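Local coordinates for protein diaminopimelate decarboxylase (Methanocaldococcus jannaschii, PDB 1TWI) that catalyses the pyridoxal-phosphate-dependent decarboxylation of meso-diaminopimelate to L-lysine, the last step of lysine biosynthesis, as a homodimer, at residues A[1-9]-A[36-46]; A[394-403]-A[415-423]. One frame throughout, in Å; residues are numbered along the deposited sequence.

Contact 1 (A[1-9]-A[36-46]); sequences MLGNDTVEI and SEEQIKINYNR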
loop_
_atom_site.group_PDB
_atom_site.type_symbol
_atom_site.label_atom_id
_atom_site.label_comp_id
_atom_site.label_asym_id
_atom_site.label_seq_id
_atom_site.Cartn_x
_atom_site.Cartn_y
_atom_site.Cartn_z
ATOM N N MET A 1 1.935 -24.701 12.858
ATOM C CA MET A 1 0.860 -24.392 13.800
ATOM C C MET A 1 1.370 -23.502 14.899
ATOM O O MET A 1 0.578 -22.966 15.652
ATOM C CB MET A 1 0.307 -25.666 14.401
ATOM C CG MET A 1 1.289 -26.831 14.497
ATOM S SD MET A 1 0.283 -28.206 15.129
ATOM C CE MET A 1 0.169 -29.284 13.634
ATOM N N LEU A 2 2.690 -23.338 14.986
ATOM C CA LEU A 2 3.317 -22.500 16.052
ATOM C C LEU A 2 2.658 -21.120 16.034
ATOM O O LEU A 2 2.727 -20.448 14.999
ATOM C CB LEU A 2 4.809 -22.266 15.778
ATOM C CG LEU A 2 5.859 -22.137 16.904
ATOM C CD1 LEU A 2 7.081 -21.317 16.357
ATOM C CD2 LEU A 2 5.308 -21.537 18.200
ATOM N N GLY A 3 2.102 -20.710 17.172
ATOM C CA GLY A 3 1.434 -19.424 17.312
ATOM C C GLY A 3 -0.058 -19.451 16.944
ATOM O O GLY A 3 -0.827 -18.565 17.352
ATOM N N ASN A 4 -0.498 -20.476 16.209
ATOM C CA ASN A 4 -1.920 -20.500 15.771
ATOM C C ASN A 4 -2.615 -21.477 16.694
ATOM O O ASN A 4 -2.879 -22.649 16.378
ATOM C CB ASN A 4 -1.968 -20.902 14.313
ATOM C CG ASN A 4 -1.091 -19.975 13.453
ATOM O OD1 ASN A 4 -1.428 -18.761 13.251
ATOM N ND2 ASN A 4 0.028 -20.500 12.970
ATOM N N ASP A 5 -2.882 -20.978 17.879
ATOM C CA ASP A 5 -3.417 -21.832 18.941
ATOM C C ASP A 5 -4.856 -22.271 18.870
ATOM O O ASP A 5 -5.274 -23.192 19.613
ATOM C CB ASP A 5 -3.170 -21.140 20.293
ATOM C CG ASP A 5 -1.709 -20.763 20.484
ATOM O OD1 ASP A 5 -0.869 -21.718 20.511
ATOM O OD2 ASP A 5 -1.418 -19.529 20.589
ATOM N N THR A 6 -5.631 -21.639 17.992
ATOM C CA THR A 6 -7.040 -21.957 17.963
ATOM C C THR A 6 -7.527 -22.542 16.681
ATOM O O THR A 6 -8.758 -22.611 16.469
ATOM C CB THR A 6 -7.871 -20.696 18.271
ATOM O OG1 THR A 6 -7.754 -19.778 17.163
ATOM C CG2 THR A 6 -7.352 -20.008 19.548
ATOM N N VAL A 7 -6.611 -22.981 15.825
ATOM C CA VAL A 7 -7.019 -23.562 14.557
ATOM C C VAL A 7 -6.699 -25.023 14.544
ATOM O O VAL A 7 -5.873 -25.478 15.326
ATOM C CB VAL A 7 -6.323 -22.891 13.335
ATOM C CG1 VAL A 7 -6.554 -21.346 13.391
ATOM C CG2 VAL A 7 -4.822 -23.219 13.312
ATOM N N GLU A 8 -7.373 -25.781 13.693
ATOM C CA GLU A 8 -7.079 -27.222 13.643
ATOM C C GLU A 8 -7.583 -27.807 12.337
ATOM O O GLU A 8 -8.305 -27.161 11.580
ATOM C CB GLU A 8 -7.781 -27.957 14.798
ATOM C CG GLU A 8 -9.287 -27.924 14.696
ATOM C CD GLU A 8 -10.007 -28.293 16.024
ATOM O OE1 GLU A 8 -9.874 -29.461 16.506
ATOM O OE2 GLU A 8 -10.720 -27.414 16.574
ATOM N N ILE A 9 -7.199 -29.050 12.090
ATOM C CA ILE A 9 -7.677 -29.755 10.916
ATOM C C ILE A 9 -8.565 -30.792 11.595
ATOM O O ILE A 9 -8.120 -31.478 12.531
ATOM C CB ILE A 9 -6.548 -30.497 10.128
ATOM C CG1 ILE A 9 -5.598 -29.507 9.447
ATOM C CG2 ILE A 9 -7.168 -31.411 9.062
ATOM C CD1 ILE A 9 -6.249 -28.542 8.514
ATOM N N SER A 36 -9.578 -14.384 14.977
ATOM C CA SER A 36 -9.959 -15.263 16.120
ATOM C C SER A 36 -9.949 -14.450 17.420
ATOM O O SER A 36 -8.887 -13.961 17.884
ATOM C CB SER A 36 -8.961 -16.440 16.269
ATOM O OG SER A 36 -9.190 -17.115 17.506
ATOM N N GLU A 37 -11.127 -14.300 18.020
ATOM C CA GLU A 37 -11.217 -13.550 19.256
ATOM C C GLU A 37 -10.426 -14.259 20.345
ATOM O O GLU A 37 -9.721 -13.618 21.118
ATOM C CB GLU A 37 -12.683 -13.427 19.691
ATOM C CG GLU A 37 -12.859 -12.756 21.063
ATOM C CD GLU A 37 -14.340 -12.602 21.363
ATOM O OE1 GLU A 37 -14.900 -11.534 21.080
ATOM O OE2 GLU A 37 -14.970 -13.561 21.826
ATOM N N GLU A 38 -10.539 -15.584 20.430
ATOM C CA GLU A 38 -9.781 -16.297 21.480
ATOM C C GLU A 38 -8.254 -16.174 21.252
ATOM O O GLU A 38 -7.490 -16.076 22.206
ATOM C CB GLU A 38 -10.207 -17.789 21.502
ATOM C CG GLU A 38 -9.483 -18.694 22.519
ATOM C CD GLU A 38 -9.722 -18.337 23.998
ATOM O OE1 GLU A 38 -10.716 -17.645 24.343
ATOM O OE2 GLU A 38 -8.892 -18.788 24.826
ATOM N N GLN A 39 -7.786 -16.229 20.011
ATOM C CA GLN A 39 -6.345 -16.083 19.827
ATOM C C GLN A 39 -5.859 -14.685 20.355
ATOM O O GLN A 39 -4.750 -14.562 20.912
ATOM C CB GLN A 39 -5.964 -16.210 18.332
ATOM C CG GLN A 39 -4.453 -16.158 18.126
ATOM C CD GLN A 39 -3.776 -17.362 18.794
ATOM O OE1 GLN A 39 -3.043 -17.233 19.807
ATOM N NE2 GLN A 39 -4.060 -18.536 18.271
ATOM N N ILE A 40 -6.650 -13.623 20.128
ATOM C CA ILE A 40 -6.263 -12.306 20.636
ATOM C C ILE A 40 -6.229 -12.349 22.169
ATOM O O ILE A 40 -5.296 -11.793 22.803
ATOM C CB ILE A 40 -7.235 -11.169 20.158
ATOM C CG1 ILE A 40 -7.136 -11.014 18.633
ATOM C CG2 ILE A 40 -6.861 -9.818 20.839
ATOM C CD1 ILE A 40 -8.155 -10.060 18.003
ATOM N N LYS A 41 -7.221 -12.992 22.790
ATOM C CA LYS A 41 -7.208 -13.077 24.265
ATOM C C LYS A 41 -5.993 -13.852 24.726
ATOM O O LYS A 41 -5.355 -13.486 25.735
ATOM C CB LYS A 41 -8.459 -13.791 24.820
ATOM C CG LYS A 41 -9.799 -13.047 24.513
ATOM C CD LYS A 41 -10.950 -13.816 25.235
ATOM C CE LYS A 41 -12.262 -13.539 24.585
ATOM N NZ LYS A 41 -12.599 -12.093 24.676
ATOM N N ILE A 42 -5.669 -14.914 24.016
ATOM C CA ILE A 42 -4.453 -15.688 24.397
ATOM C C ILE A 42 -3.179 -14.840 24.271
ATOM O O ILE A 42 -2.320 -14.820 25.185
ATOM C CB ILE A 42 -4.294 -16.930 23.492
ATOM C CG1 ILE A 42 -5.359 -17.961 23.921
ATOM C CG2 ILE A 42 -2.796 -17.456 23.564
ATOM C CD1 ILE A 42 -5.592 -19.097 22.926
ATOM N N ASN A 43 -3.052 -14.119 23.152
ATOM C CA ASN A 43 -1.828 -13.315 22.969
ATOM C C ASN A 43 -1.717 -12.228 24.048
ATOM O O ASN A 43 -0.635 -11.974 24.583
ATOM C CB ASN A 43 -1.813 -12.682 21.545
ATOM C CG ASN A 43 -1.679 -13.732 20.437
ATOM O OD1 ASN A 43 -1.334 -14.895 20.708
ATOM N ND2 ASN A 43 -1.950 -13.339 19.181
ATOM N N TYR A 44 -2.846 -11.583 24.360
ATOM C CA TYR A 44 -2.867 -10.535 25.347
ATOM C C TYR A 44 -2.539 -11.120 26.724
ATOM O O TYR A 44 -1.745 -10.567 27.481
ATOM C CB TYR A 44 -4.263 -9.889 25.426
ATOM C CG TYR A 44 -4.318 -8.775 26.441
ATOM C CD1 TYR A 44 -3.606 -7.594 26.238
ATOM C CD2 TYR A 44 -5.028 -8.920 27.619
ATOM C CE1 TYR A 44 -3.603 -6.577 27.202
ATOM C CE2 TYR A 44 -5.039 -7.921 28.589
ATOM C CZ TYR A 44 -4.326 -6.751 28.368
ATOM O OH TYR A 44 -4.356 -5.748 29.318
ATOM N N ASN A 45 -3.191 -12.224 27.064
ATOM C CA ASN A 45 -2.959 -12.860 28.365
ATOM C C ASN A 45 -1.490 -13.320 28.513
ATOM O O ASN A 45 -1.004 -13.375 29.634
ATOM C CB ASN A 45 -3.851 -14.066 28.553
ATOM C CG ASN A 45 -5.332 -13.685 28.756
ATOM O OD1 ASN A 45 -5.664 -12.524 29.104
ATOM N ND2 ASN A 45 -6.219 -14.668 28.562
ATOM N N ARG A 46 -0.813 -13.676 27.413
ATOM C CA ARG A 46 0.587 -14.054 27.522
ATOM C C ARG A 46 1.433 -12.860 28.027
ATOM O O ARG A 46 2.425 -13.019 28.812
ATOM C CB ARG A 46 1.115 -14.556 26.171
ATOM C CG ARG A 46 0.796 -16.053 25.957
ATOM C CD ARG A 46 1.126 -16.525 24.528
ATOM N NE ARG A 46 0.748 -17.927 24.359
ATOM C CZ ARG A 46 0.441 -18.495 23.189
ATOM N NH1 ARG A 46 0.474 -17.787 22.075
ATOM N NH2 ARG A 46 0.035 -19.776 23.143
HETATM O O HOH W 1 0.099 -16.547 19.156
#
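D5 and R46 reach for each other from opposite directions, and the guanidinium closes end-on over a single carboxylate oxygen. NH2 of R46 lies 2.9 Å from D5 OD2 and NH1 of R46 3.0 Å from the same atom, both arriving from one face of the carboxylate. The two flat groups are turned 77° apart, and each N-H bends markedly to its acceptor, 132° at the hydrogen, so this is a forked salt bridge and not a coplanar pair. From CG to NE the R46 chain runs extended, carrying its head back along the helix to D5. CG2 of I42, one turn earlier, sits over the centre of one guanidinium face and limits its movement on that side. Next to D5, T6 divides its two branches. Its methyl CG2, anti to the carbonyl carbon, rests against I42 CD1 and E38 CG, each at 3.9 Å, while OG1 turns the other way and donates to S36 OG over 3.0 Å.

That serine is the N-cap of helix 37-58, which follows strand 32-36 beside the TIM-barrel domain that binds the cofactor, and the N-terminal turns before strand 7-10 lie across its first turns. S36 OG also accepts from Q39 N at 3.0 Å, the capping bond, and is hydrogen-bonded to D17 OD2, so several polar neighbours hold the hydroxyl. Between the T6 and R46 sites the Q39 chain, bent at chi2 (64°), brings its amide group close to the backbone at D5 and crosses the D5 side chain at about a right angle. A water bridges G3 O (2.9 Å) and N43 OD1 (2.7 Å), while N43 ND2 is held by L295 O and T298 OG1.

Contact 2 (A[394-403]-A[415-423]); sequences NYNARGRPRM and RERETYADL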
loop_
_atom_site.group_PDB
_atom_site.type_symbol
_atom_site.label_atom_id
_atom_site.label_comp_id
_atom_site.label_asym_id
_atom_site.label_seq_id
_atom_site.Cartn_x
_atom_site.Cartn_y
_atom_site.Cartn_z
ATOM N N ASN A 394 -7.406 0.121 -2.357
ATOM C CA ASN A 394 -8.292 -0.160 -3.477
ATOM C C ASN A 394 -7.543 -0.286 -4.793
ATOM O O ASN A 394 -8.136 -0.132 -5.885
ATOM C CB ASN A 394 -9.333 0.965 -3.622
ATOM C CG ASN A 394 -10.345 0.977 -2.479
ATOM O OD1 ASN A 394 -10.887 -0.078 -2.081
ATOM N ND2 ASN A 394 -10.639 2.147 -1.980
ATOM N N TYR A 395 -6.253 -0.573 -4.721
ATOM C CA TYR A 395 -5.475 -0.698 -5.955
ATOM C C TYR A 395 -6.115 -1.647 -6.965
ATOM O O TYR A 395 -6.593 -2.730 -6.588
ATOM C CB TYR A 395 -4.039 -1.122 -5.618
ATOM C CG TYR A 395 -3.105 -1.120 -6.796
ATOM C CD1 TYR A 395 -3.059 -0.038 -7.676
ATOM C CD2 TYR A 395 -2.196 -2.181 -6.975
ATOM C CE1 TYR A 395 -2.105 0.003 -8.728
ATOM C CE2 TYR A 395 -1.260 -2.170 -7.996
ATOM C CZ TYR A 395 -1.223 -1.058 -8.880
ATOM O OH TYR A 395 -0.317 -1.054 -9.919
ATOM N N ASN A 396 -6.129 -1.226 -8.231
ATOM C CA ASN A 396 -6.766 -1.964 -9.352
ATOM C C ASN A 396 -8.296 -1.865 -9.205
ATOM O O ASN A 396 -9.012 -2.674 -9.761
ATOM C CB ASN A 396 -6.344 -3.459 -9.413
ATOM C CG ASN A 396 -4.958 -3.651 -10.023
ATOM O OD1 ASN A 396 -4.067 -2.796 -9.895
ATOM N ND2 ASN A 396 -4.776 -4.758 -10.675
ATOM N N ALA A 397 -8.771 -0.843 -8.476
ATOM C CA ALA A 397 -10.206 -0.605 -8.229
ATOM C C ALA A 397 -10.917 -1.849 -7.688
ATOM O O ALA A 397 -11.917 -2.315 -8.244
ATOM C CB ALA A 397 -10.935 -0.078 -9.524
ATOM N N ARG A 398 -10.381 -2.364 -6.589
ATOM C CA ARG A 398 -10.926 -3.555 -5.937
ATOM C C ARG A 398 -11.358 -3.115 -4.539
ATOM O O ARG A 398 -10.595 -2.425 -3.840
ATOM C CB ARG A 398 -9.840 -4.640 -5.796
ATOM C CG ARG A 398 -9.452 -5.309 -7.069
ATOM C CD ARG A 398 -8.269 -6.257 -6.828
ATOM N NE ARG A 398 -8.129 -6.974 -8.079
ATOM C CZ ARG A 398 -8.498 -8.238 -8.255
ATOM N NH1 ARG A 398 -8.993 -8.919 -7.203
ATOM N NH2 ARG A 398 -8.467 -8.759 -9.495
ATOM N N GLY A 399 -12.578 -3.473 -4.143
ATOM C CA GLY A 399 -13.035 -3.098 -2.812
ATOM C C GLY A 399 -12.273 -3.790 -1.652
ATOM O O GLY A 399 -11.790 -4.930 -1.797
ATOM N N ARG A 400 -12.146 -3.127 -0.506
ATOM C CA ARG A 400 -11.456 -3.789 0.607
ATOM C C ARG A 400 -12.399 -4.893 1.026
ATOM O O ARG A 400 -13.634 -4.758 0.964
ATOM C CB ARG A 400 -11.102 -2.800 1.717
ATOM C CG ARG A 400 -9.831 -1.995 1.272
ATOM C CD ARG A 400 -9.563 -0.817 2.161
ATOM N NE ARG A 400 -10.601 0.208 2.008
ATOM C CZ ARG A 400 -10.639 1.323 2.740
ATOM N NH1 ARG A 400 -9.698 1.547 3.657
ATOM N NH2 ARG A 400 -11.622 2.202 2.588
ATOM N N PRO A 401 -11.834 -6.019 1.467
ATOM C CA PRO A 401 -12.641 -7.172 1.855
ATOM C C PRO A 401 -13.421 -7.166 3.153
ATOM O O PRO A 401 -13.193 -6.355 4.058
ATOM C CB PRO A 401 -11.604 -8.268 1.862
ATOM C CG PRO A 401 -10.407 -7.513 2.502
ATOM C CD PRO A 401 -10.415 -6.189 1.883
ATOM N N ARG A 402 -14.338 -8.119 3.235
ATOM C CA ARG A 402 -15.104 -8.317 4.459
ATOM C C ARG A 402 -14.168 -8.941 5.478
ATOM O O ARG A 402 -13.165 -9.520 5.092
ATOM C CB ARG A 402 -16.211 -9.335 4.230
ATOM C CG ARG A 402 -17.543 -8.721 3.903
ATOM C CD ARG A 402 -18.583 -9.797 3.620
ATOM N NE ARG A 402 -19.924 -9.243 3.730
ATOM C CZ ARG A 402 -21.025 -9.983 3.651
ATOM N NH1 ARG A 402 -20.931 -11.323 3.426
ATOM N NH2 ARG A 402 -22.212 -9.404 3.871
ATOM N N MET A 403 -14.527 -8.825 6.762
ATOM C CA MET A 403 -13.796 -9.461 7.853
ATOM C C MET A 403 -14.834 -9.953 8.863
ATOM O O MET A 403 -15.797 -9.224 9.146
ATOM C CB MET A 403 -12.905 -8.495 8.644
ATOM C CG MET A 403 -11.973 -7.665 7.758
ATOM S SD MET A 403 -10.435 -7.194 8.694
ATOM C CE MET A 403 -11.205 -6.131 10.076
ATOM N N ARG A 415 -16.368 -6.248 9.498
ATOM C CA ARG A 415 -16.038 -5.226 8.502
ATOM C C ARG A 415 -16.831 -5.588 7.273
ATOM O O ARG A 415 -16.783 -6.720 6.816
ATOM C CB ARG A 415 -14.520 -5.181 8.185
ATOM C CG ARG A 415 -14.190 -4.009 7.222
ATOM C CD ARG A 415 -12.794 -4.085 6.572
ATOM N NE ARG A 415 -12.775 -3.133 5.468
ATOM C CZ ARG A 415 -12.349 -1.885 5.570
ATOM N NH1 ARG A 415 -11.870 -1.435 6.731
ATOM N NH2 ARG A 415 -12.436 -1.073 4.525
ATOM N N GLU A 416 -17.591 -4.647 6.716
ATOM C CA GLU A 416 -18.358 -4.969 5.509
ATOM C C GLU A 416 -17.465 -4.723 4.315
ATOM O O GLU A 416 -16.511 -3.917 4.370
ATOM C CB GLU A 416 -19.611 -4.082 5.438
ATOM C CG GLU A 416 -20.601 -4.416 4.352
ATOM C CD GLU A 416 -20.994 -5.883 4.267
ATOM O OE1 GLU A 416 -20.215 -6.612 3.654
ATOM O OE2 GLU A 416 -22.061 -6.291 4.792
ATOM N N ARG A 417 -17.741 -5.394 3.206
ATOM C CA ARG A 417 -16.884 -5.158 2.061
ATOM C C ARG A 417 -17.288 -3.905 1.317
ATOM O O ARG A 417 -18.374 -3.361 1.526
ATOM C CB ARG A 417 -16.918 -6.337 1.075
ATOM C CG ARG A 417 -18.265 -6.649 0.517
ATOM C CD ARG A 417 -18.058 -7.704 -0.627
ATOM N NE ARG A 417 -17.368 -8.907 -0.157
ATOM C CZ ARG A 417 -17.978 -10.053 0.143
ATOM N NH1 ARG A 417 -19.324 -10.145 0.014
ATOM N NH2 ARG A 417 -17.252 -11.099 0.563
ATOM N N GLU A 418 -16.425 -3.455 0.431
ATOM C CA GLU A 418 -16.753 -2.282 -0.373
ATOM C C GLU A 418 -17.329 -2.728 -1.742
ATOM O O GLU A 418 -16.796 -3.666 -2.367
ATOM C CB GLU A 418 -15.474 -1.433 -0.598
ATOM C CG GLU A 418 -15.107 -0.622 0.662
ATOM C CD GLU A 418 -13.774 0.049 0.549
ATOM O OE1 GLU A 418 -12.818 -0.607 0.109
ATOM O OE2 GLU A 418 -13.692 1.243 0.927
ATOM N N THR A 419 -18.389 -2.063 -2.210
ATOM C CA THR A 419 -18.996 -2.386 -3.514
ATOM C C THR A 419 -18.400 -1.495 -4.565
ATOM O O THR A 419 -17.575 -0.617 -4.245
ATOM C CB THR A 419 -20.539 -2.071 -3.563
ATOM O OG1 THR A 419 -20.720 -0.655 -3.386
ATOM C CG2 THR A 419 -21.271 -2.831 -2.433
ATOM N N TYR A 420 -18.770 -1.761 -5.822
ATOM C CA TYR A 420 -18.306 -0.902 -6.909
ATOM C C TYR A 420 -18.745 0.532 -6.584
ATOM O O TYR A 420 -17.989 1.476 -6.841
ATOM C CB TYR A 420 -18.913 -1.324 -8.282
ATOM C CG TYR A 420 -18.418 -2.679 -8.778
ATOM C CD1 TYR A 420 -17.135 -3.127 -8.477
ATOM C CD2 TYR A 420 -19.240 -3.526 -9.503
ATOM C CE1 TYR A 420 -16.679 -4.408 -8.876
ATOM C CE2 TYR A 420 -18.791 -4.809 -9.929
ATOM C CZ TYR A 420 -17.506 -5.228 -9.599
ATOM O OH TYR A 420 -17.088 -6.485 -9.990
ATOM N N ALA A 421 -19.946 0.708 -5.992
ATOM C CA ALA A 421 -20.421 2.064 -5.683
ATOM C C ALA A 421 -19.515 2.719 -4.652
ATOM O O ALA A 421 -19.316 3.958 -4.662
ATOM C CB ALA A 421 -21.961 2.045 -5.164
ATOM N N ASP A 422 -18.951 1.920 -3.739
ATOM C CA ASP A 422 -18.065 2.536 -2.754
ATOM C C ASP A 422 -16.738 3.052 -3.385
ATOM O O ASP A 422 -16.107 3.989 -2.860
ATOM C CB ASP A 422 -17.679 1.517 -1.646
ATOM C CG ASP A 422 -18.803 1.236 -0.660
ATOM O OD1 ASP A 422 -19.288 2.168 -0.029
ATOM O OD2 ASP A 422 -19.167 0.068 -0.471
ATOM N N LEU A 423 -16.287 2.403 -4.462
ATOM C CA LEU A 423 -15.022 2.757 -5.092
ATOM C C LEU A 423 -15.013 4.221 -5.534
ATOM O O LEU A 423 -13.970 4.875 -5.457
ATOM C CB LEU A 423 -14.763 1.889 -6.320
ATOM C CG LEU A 423 -14.544 0.382 -6.019
ATOM C CD1 LEU A 423 -14.464 -0.408 -7.354
ATOM C CD2 LEU A 423 -13.231 0.255 -5.220
HETATM O O HOH W 2 -14.348 -2.931 3.033
#
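Strands 402-407 and 410-415 form a beta-hairpin in the mixed sheet of this class-II decarboxylase, and the chains on either side of it stay paired beyond the sheet, at the dimer interface, where D422 forms a salt bridge with K426 of the second subunit. M403 and R415 are an antiparallel hydrogen-bonded pair, with M403 N to R415 O and R415 N to M403 O both 3.1 Å. Their side chains share one face of the sheet, M403 CG packing on R415 CB. Further out, E418 N donates to R400 O, while E418 OE1 receives R400 N through its anti lone pair at 2.7 Å.

The same carboxylate is gripped side-on by the R400 guanidinium, NE to OE1 and NH2 to OE2 (2.8 Å). Both oxygens lie near the guanidinium plane but are approached from above the carboxylate, the planes being 49° apart; the bend of R400 at chi3 (-68°) turns its head to them. R415 NH2 lies over one face of the R400 guanidinium, offset toward its rim and 3.4 Å from R400 NE, a close approach of like charges that E418 probably offsets.

R402 and E416 run side by side, with guanidinium and carboxylate nearly coplanar: R402 NE meets E416 OE1 at 2.6 Å and NH2 meets OE2. OE1 also accepts R417 N, and the R417 guanidinium lays its face on R402 CD, while R417 NH2 and R402 NH1 both donate to F28 O. Y395 OH is hydrogen-bonded to E359 OE2, both residues lining a lysine pocket. A capping box of T419 and D422 opens the weakly bonded helix 420-423, where L423 CD1 approaches A397 O at 3.3 Å and CD2 lies against the backbone of R398 and G399.

In the fold
From the N terminus, contact 1 closes first: the chain leaves the N-terminal turns along strand 7-10, completes the small three-stranded sheet, passes through helix 21-28 and strand 32-36, and returns in helix 37-58. The whole barrel and most of the mixed sheet follow before contact 2 closes its short loop, the hairpin of strands 402-407 and 410-415. The two are in series, neither nested nor crossing, with centres 28 Å apart and nearest atoms about 9 Å apart. Strand 32-36 links them, since it leads into the helix of contact 1 and pairs in parallel with strand 402-407 of contact 2. The first ties the N-terminal arm to that helix; the second faces the neighbouring subunit.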